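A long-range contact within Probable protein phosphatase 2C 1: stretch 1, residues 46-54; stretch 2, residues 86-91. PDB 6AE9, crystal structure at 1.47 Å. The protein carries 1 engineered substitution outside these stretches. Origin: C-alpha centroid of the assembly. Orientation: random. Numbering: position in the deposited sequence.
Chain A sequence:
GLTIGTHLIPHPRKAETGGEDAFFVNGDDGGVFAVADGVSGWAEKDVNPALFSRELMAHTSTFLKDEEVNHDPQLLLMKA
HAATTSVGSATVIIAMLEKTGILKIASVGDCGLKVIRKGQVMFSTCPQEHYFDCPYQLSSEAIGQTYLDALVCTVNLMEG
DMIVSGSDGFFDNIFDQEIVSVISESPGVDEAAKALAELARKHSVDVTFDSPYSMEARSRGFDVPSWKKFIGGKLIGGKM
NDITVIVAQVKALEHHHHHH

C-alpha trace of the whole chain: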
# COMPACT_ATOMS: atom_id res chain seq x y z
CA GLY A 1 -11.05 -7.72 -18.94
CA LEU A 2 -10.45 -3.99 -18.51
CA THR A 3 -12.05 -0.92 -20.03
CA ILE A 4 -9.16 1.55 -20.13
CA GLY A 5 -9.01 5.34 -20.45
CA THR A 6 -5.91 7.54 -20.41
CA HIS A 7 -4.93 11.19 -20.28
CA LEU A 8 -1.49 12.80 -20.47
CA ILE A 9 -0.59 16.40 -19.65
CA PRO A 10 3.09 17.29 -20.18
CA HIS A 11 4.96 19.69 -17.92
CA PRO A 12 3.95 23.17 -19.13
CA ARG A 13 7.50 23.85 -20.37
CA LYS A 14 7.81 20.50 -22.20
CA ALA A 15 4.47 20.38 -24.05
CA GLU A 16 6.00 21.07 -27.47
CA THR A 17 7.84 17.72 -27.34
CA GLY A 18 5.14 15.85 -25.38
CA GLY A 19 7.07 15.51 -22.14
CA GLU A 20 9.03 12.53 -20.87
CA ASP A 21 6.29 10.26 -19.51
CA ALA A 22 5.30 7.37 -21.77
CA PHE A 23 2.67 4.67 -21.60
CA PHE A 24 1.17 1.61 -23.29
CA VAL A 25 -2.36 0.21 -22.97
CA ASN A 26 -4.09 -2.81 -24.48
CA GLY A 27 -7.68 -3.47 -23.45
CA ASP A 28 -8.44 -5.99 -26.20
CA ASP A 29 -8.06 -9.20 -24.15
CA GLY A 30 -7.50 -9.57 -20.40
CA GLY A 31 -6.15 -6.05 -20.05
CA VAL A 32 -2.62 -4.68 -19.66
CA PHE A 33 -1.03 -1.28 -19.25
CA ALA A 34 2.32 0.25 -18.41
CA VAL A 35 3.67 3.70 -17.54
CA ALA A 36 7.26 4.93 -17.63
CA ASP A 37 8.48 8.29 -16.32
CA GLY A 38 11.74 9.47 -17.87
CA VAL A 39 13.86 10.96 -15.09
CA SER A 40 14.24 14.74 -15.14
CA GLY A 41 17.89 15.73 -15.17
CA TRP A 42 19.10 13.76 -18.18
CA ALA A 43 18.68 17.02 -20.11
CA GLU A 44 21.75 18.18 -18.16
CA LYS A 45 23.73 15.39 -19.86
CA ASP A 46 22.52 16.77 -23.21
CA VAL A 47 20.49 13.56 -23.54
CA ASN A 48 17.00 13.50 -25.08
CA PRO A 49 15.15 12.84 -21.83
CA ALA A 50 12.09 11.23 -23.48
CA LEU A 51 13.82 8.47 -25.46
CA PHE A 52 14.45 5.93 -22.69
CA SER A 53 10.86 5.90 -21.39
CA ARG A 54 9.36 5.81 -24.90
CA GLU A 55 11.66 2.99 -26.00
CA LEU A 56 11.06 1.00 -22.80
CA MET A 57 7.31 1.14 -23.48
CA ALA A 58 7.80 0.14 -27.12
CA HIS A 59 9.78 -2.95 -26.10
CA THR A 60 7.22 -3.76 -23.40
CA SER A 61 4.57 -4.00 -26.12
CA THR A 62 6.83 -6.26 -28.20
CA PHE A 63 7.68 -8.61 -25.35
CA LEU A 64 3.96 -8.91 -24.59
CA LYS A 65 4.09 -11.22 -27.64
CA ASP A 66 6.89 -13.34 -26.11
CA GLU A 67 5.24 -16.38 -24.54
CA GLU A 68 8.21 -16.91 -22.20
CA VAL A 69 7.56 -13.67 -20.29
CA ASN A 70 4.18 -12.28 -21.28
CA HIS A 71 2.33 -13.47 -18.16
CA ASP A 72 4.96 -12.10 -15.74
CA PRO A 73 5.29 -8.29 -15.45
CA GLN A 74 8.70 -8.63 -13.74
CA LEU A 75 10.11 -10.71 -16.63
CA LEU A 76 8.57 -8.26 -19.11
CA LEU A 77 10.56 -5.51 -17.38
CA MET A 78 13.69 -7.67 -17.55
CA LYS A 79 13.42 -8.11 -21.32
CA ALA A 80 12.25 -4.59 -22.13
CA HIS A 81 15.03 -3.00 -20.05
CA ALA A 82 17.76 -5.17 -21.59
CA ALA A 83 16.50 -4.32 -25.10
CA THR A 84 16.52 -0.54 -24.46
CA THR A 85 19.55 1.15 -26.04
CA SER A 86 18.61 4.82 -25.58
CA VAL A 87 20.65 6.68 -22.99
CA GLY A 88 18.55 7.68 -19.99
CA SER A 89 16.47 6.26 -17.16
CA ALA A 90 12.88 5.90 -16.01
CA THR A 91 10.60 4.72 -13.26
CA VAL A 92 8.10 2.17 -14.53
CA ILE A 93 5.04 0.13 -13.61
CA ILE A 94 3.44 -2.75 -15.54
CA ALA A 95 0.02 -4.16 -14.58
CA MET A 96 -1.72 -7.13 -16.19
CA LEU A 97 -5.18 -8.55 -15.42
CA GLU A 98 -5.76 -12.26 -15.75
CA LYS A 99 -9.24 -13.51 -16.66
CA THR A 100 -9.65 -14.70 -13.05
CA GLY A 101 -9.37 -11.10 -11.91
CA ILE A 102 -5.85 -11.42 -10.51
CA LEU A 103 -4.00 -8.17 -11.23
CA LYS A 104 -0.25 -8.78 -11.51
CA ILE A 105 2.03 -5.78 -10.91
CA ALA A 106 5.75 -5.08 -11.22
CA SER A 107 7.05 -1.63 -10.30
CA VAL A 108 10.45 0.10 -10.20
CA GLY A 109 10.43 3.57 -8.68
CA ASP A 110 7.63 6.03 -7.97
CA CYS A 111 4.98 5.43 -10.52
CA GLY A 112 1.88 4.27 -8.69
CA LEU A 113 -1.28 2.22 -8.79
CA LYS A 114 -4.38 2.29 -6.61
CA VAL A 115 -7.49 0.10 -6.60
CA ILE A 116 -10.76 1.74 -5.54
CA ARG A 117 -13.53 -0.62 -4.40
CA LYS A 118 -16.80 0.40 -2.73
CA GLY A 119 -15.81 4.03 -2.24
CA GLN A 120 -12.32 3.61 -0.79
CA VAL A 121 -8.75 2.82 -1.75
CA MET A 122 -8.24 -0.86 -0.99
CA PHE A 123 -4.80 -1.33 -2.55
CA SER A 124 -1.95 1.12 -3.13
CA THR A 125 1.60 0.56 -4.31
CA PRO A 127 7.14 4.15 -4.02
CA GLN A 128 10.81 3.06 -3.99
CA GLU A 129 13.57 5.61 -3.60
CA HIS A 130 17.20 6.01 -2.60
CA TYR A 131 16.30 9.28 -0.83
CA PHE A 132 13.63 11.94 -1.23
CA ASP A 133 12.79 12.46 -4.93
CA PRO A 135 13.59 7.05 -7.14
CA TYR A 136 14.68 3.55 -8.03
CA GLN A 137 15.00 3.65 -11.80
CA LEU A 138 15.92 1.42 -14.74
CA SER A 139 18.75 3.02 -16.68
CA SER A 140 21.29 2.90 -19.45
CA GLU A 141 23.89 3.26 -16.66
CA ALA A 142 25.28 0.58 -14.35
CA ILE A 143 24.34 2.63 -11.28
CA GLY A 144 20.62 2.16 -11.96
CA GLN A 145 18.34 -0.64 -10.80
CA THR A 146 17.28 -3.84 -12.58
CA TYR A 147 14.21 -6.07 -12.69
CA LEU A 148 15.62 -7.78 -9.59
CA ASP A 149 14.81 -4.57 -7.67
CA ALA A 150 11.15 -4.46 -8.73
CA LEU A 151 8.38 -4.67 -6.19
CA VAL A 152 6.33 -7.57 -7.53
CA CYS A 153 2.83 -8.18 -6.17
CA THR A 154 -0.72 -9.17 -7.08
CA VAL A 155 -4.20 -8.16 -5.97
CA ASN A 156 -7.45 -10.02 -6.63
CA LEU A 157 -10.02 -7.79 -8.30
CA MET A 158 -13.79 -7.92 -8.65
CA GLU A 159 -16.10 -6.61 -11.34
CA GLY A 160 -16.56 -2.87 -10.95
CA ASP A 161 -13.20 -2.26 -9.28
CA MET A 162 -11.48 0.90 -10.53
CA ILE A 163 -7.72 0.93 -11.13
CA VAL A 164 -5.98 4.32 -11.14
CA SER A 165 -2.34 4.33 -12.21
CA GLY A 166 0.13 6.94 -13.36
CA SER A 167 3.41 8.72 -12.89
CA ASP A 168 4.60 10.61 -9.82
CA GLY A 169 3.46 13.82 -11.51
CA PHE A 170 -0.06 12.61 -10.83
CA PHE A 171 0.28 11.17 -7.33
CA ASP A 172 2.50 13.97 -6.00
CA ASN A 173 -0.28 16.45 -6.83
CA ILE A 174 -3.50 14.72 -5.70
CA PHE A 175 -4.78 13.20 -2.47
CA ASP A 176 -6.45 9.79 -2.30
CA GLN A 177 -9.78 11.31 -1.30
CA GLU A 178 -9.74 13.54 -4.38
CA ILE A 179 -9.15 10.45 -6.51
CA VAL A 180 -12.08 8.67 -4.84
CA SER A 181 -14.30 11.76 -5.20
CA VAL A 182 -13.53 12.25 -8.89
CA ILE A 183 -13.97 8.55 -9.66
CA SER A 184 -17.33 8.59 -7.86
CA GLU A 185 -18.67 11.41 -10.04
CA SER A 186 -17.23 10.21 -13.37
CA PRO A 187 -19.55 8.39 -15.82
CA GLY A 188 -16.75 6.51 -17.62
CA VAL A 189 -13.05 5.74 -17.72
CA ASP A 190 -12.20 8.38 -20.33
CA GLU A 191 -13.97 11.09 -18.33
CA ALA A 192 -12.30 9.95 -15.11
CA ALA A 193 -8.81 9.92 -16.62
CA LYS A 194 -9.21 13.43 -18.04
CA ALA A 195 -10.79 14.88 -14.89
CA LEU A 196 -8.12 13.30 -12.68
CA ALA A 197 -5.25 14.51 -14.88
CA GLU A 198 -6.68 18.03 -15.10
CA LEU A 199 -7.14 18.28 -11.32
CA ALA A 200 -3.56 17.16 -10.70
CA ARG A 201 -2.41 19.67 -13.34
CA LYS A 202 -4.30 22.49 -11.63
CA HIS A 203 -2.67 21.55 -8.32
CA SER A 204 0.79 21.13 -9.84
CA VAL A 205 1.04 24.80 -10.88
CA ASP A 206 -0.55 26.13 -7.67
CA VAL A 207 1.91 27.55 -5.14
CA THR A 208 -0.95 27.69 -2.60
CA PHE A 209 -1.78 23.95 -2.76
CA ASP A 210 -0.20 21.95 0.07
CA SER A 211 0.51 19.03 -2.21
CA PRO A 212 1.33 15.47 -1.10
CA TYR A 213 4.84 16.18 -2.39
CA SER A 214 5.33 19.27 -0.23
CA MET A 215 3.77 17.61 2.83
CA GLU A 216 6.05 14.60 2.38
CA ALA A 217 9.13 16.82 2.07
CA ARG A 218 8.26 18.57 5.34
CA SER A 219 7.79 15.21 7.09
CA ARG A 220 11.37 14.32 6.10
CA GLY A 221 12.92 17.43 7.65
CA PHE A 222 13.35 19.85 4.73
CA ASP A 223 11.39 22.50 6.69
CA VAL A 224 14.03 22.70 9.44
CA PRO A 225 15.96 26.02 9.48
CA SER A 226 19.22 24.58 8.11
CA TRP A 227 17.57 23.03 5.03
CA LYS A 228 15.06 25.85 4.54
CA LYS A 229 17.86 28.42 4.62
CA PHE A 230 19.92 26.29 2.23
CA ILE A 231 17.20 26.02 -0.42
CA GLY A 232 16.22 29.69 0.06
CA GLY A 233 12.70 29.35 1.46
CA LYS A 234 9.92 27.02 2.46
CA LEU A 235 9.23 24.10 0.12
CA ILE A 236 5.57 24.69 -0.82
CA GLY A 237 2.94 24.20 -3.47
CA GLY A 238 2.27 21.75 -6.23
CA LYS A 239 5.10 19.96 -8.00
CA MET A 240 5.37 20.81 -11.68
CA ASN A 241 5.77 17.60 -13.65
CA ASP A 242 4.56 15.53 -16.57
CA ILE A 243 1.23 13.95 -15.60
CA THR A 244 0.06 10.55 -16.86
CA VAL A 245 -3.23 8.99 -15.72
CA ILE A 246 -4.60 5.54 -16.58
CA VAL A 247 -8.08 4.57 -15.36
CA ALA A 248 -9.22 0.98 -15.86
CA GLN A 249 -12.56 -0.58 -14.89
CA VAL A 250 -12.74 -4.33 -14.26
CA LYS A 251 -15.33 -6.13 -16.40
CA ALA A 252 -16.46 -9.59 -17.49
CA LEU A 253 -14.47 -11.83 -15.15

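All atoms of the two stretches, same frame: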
# COMPACT_ATOMS: atom_id res chain seq x y z
N ASP A 46 22.78 16.56 -21.79
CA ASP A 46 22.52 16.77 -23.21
C ASP A 46 22.01 15.48 -23.85
O ASP A 46 22.41 15.10 -24.95
CB ASP A 46 23.72 17.37 -23.93
CG ASP A 46 23.95 18.81 -23.54
OD1 ASP A 46 23.02 19.62 -23.73
OD2 ASP A 46 25.04 19.13 -23.01
N VAL A 47 21.12 14.80 -23.13
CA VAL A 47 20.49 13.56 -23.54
C VAL A 47 19.01 13.85 -23.74
O VAL A 47 18.39 14.50 -22.89
CB VAL A 47 20.69 12.49 -22.45
CG1 VAL A 47 19.68 11.36 -22.59
CG2 VAL A 47 22.12 11.96 -22.47
N ASN A 48 18.45 13.39 -24.87
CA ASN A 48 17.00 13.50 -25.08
C ASN A 48 16.28 12.76 -23.97
O ASN A 48 16.25 11.52 -23.94
CB ASN A 48 16.57 12.97 -26.45
CG ASN A 48 15.09 13.22 -26.74
OD1 ASN A 48 14.32 13.58 -25.86
ND2 ASN A 48 14.69 13.01 -27.99
N PRO A 49 15.67 13.49 -23.04
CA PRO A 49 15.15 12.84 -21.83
C PRO A 49 13.92 11.96 -22.05
O PRO A 49 13.55 11.20 -21.15
CB PRO A 49 14.85 14.03 -20.91
CG PRO A 49 14.55 15.15 -21.85
CD PRO A 49 15.37 14.93 -23.08
N ALA A 50 13.30 12.01 -23.22
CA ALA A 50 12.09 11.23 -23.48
C ALA A 50 12.38 9.88 -24.12
O ALA A 50 11.49 9.03 -24.17
CB ALA A 50 11.17 12.02 -24.42
N LEU A 51 13.60 9.65 -24.62
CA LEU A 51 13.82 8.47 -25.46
C LEU A 51 13.78 7.18 -24.65
O LEU A 51 13.23 6.18 -25.12
CB LEU A 51 15.14 8.60 -26.22
CG LEU A 51 15.15 9.74 -27.24
CD1 LEU A 51 16.45 9.74 -28.04
CD2 LEU A 51 13.94 9.68 -28.16
N PHE A 52 14.39 7.17 -23.46
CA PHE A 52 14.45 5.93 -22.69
C PHE A 52 13.05 5.44 -22.31
O PHE A 52 12.72 4.27 -22.50
CB PHE A 52 15.35 6.10 -21.46
CG PHE A 52 15.58 4.83 -20.69
CD1 PHE A 52 14.66 4.41 -19.73
CD2 PHE A 52 16.69 4.04 -20.93
CE1 PHE A 52 14.86 3.23 -19.02
CE2 PHE A 52 16.90 2.86 -20.22
CZ PHE A 52 15.98 2.45 -19.27
N SER A 53 12.21 6.34 -21.78
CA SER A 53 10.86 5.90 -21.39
C SER A 53 10.04 5.46 -22.59
O SER A 53 9.32 4.45 -22.52
CB SER A 53 10.14 7.01 -20.62
OG SER A 53 10.01 8.17 -21.41
N ARG A 54 10.11 6.20 -23.71
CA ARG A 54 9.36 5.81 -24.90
C ARG A 54 9.83 4.47 -25.45
O ARG A 54 9.01 3.63 -25.82
CB ARG A 54 9.47 6.90 -25.96
CG ARG A 54 8.50 8.04 -25.76
CD ARG A 54 8.72 9.17 -26.75
NE ARG A 54 8.12 10.40 -26.23
CZ ARG A 54 8.37 11.61 -26.71
NH1 ARG A 54 9.20 11.76 -27.73
NH2 ARG A 54 7.77 12.67 -26.17
N SER A 86 18.55 3.38 -25.79
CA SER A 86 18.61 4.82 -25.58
C SER A 86 19.28 5.13 -24.25
O SER A 86 19.10 4.42 -23.26
CB SER A 86 17.19 5.41 -25.56
OG SER A 86 16.55 5.29 -26.82
N VAL A 87 20.07 6.20 -24.24
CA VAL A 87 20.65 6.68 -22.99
C VAL A 87 19.56 7.36 -22.16
O VAL A 87 18.76 8.15 -22.69
CB VAL A 87 21.81 7.64 -23.28
CG1 VAL A 87 22.32 8.28 -22.01
CG2 VAL A 87 22.93 6.90 -24.00
N GLY A 88 19.50 7.05 -20.88
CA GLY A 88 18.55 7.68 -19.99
C GLY A 88 18.12 6.73 -18.89
O GLY A 88 18.77 5.72 -18.63
N SER A 89 17.01 7.08 -18.24
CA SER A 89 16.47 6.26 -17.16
C SER A 89 15.00 6.61 -16.95
O SER A 89 14.52 7.66 -17.39
CB SER A 89 17.26 6.41 -15.86
OG SER A 89 17.05 7.67 -15.26
N ALA A 90 14.30 5.72 -16.24
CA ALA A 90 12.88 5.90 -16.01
C ALA A 90 12.43 5.05 -14.82
O ALA A 90 12.96 3.96 -14.57
CB ALA A 90 12.06 5.49 -17.24
N THR A 91 11.43 5.56 -14.12
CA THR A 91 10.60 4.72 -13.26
C THR A 91 9.54 4.06 -14.14
O THR A 91 9.24 4.54 -15.23
CB THR A 91 9.95 5.58 -12.18
OG1 THR A 91 9.01 6.48 -12.79
CG2 THR A 91 11.01 6.39 -11.43
O HOH W 1 16.30 9.26 -22.50
O HOH W 2 18.63 9.42 -25.15
O HOH W 3 15.65 9.29 -19.74

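Contact between the loop and first helical turn of residues 46-54 and the segment 86-91, which runs as loop into a strand beginning at Ser89. No direct hydrogen bond joins the two stretches; they are held by packing around one aromatic ring and by ordered water. Phe52 is the centre of the contact and has the largest area covered by the other stretch. Its CA-CB bond points toward that stretch, and the t rotamer (chi1 -174°) with chi2 of -85° lays the ring against the backbone of Ser86 to Ala90. Ser89 CA sits 3.9 Å from the centroid of the Phe52 ring, 21° off the normal, a CH-pi contact over the face; Ser89 N and Gly88 O lie over the same face, with Gly88 O 3.5 Å from Phe52 CD2. Ser86 O approaches the ring differently, at the edge and near its plane, 3.4 Å from Phe52 CD2, where the weakly positive ring hydrogens suit a carbonyl oxygen. At CD1 the ring meets Ala90: Phe52 CD1 is 3.8 Å from Ala90 CB, an apolar contact. The small Ala90 side chain points toward the helix and also reaches Ser53, with Ala90 CB 4.2 Å from Ser53 CB. Ser53 itself points sideways; its rotamer is p (chi1 60°), and OG is hydrogen-bonded elsewhere in the structure.

Gly88 lies where the backbone comes close to Phe52. An ideal CB on Gly88 would fall 2.9 Å from Phe52 CB, a clash, and at phi/psi 148/-164 it would also be jammed against the carbonyl oxygen of Val87, so the backbone angles alone call for glycine. Ser89, next in the chain, turns its CB away; its p side chain is hydrogen-bonded elsewhere, and it offers the ring its backbone.

Val47 and Val87 also pack together. Val47, t at 160°, points toward the other stretch and places CG1 3.3 Å from Val87 O, while its CG2 packs 3.7 Å from Val87 CG1. The CA-CB bond of Val87 points away, yet its t rotamer (173°) still leaves CG1 within reach of Val47. Leu51 (m, t), whose CA-CB bond points toward the other stretch, brings its CB 3.6 Å from Ser86 OG. Ser86 points toward the helix with an m rotamer, and its hydroxyl is hydrogen-bonded to a residue flanking one of the stretches.

Asn48 shapes the approach to the helix. Its t side chain accepts a capping bond from Ala50 N to OD1 (3.2 Å, 168°), while a weak bond from Leu51 N to Asn48 O (3.3 Å) accompanies the type I turn from Asn48 to Leu51. Water supplies the polar links across the gap: water 1 accepts from Phe52 N (3.0 Å) and lies 2.7 Å from both Asn48 O and Val87 O; water 2 donates to Val87 O at 2.8 Å and weakly to Asn48 O at 3.4 Å. Water 3 accepts from Ser89 N (3.0 Å) and lies 3.2 Å from Pro49 O.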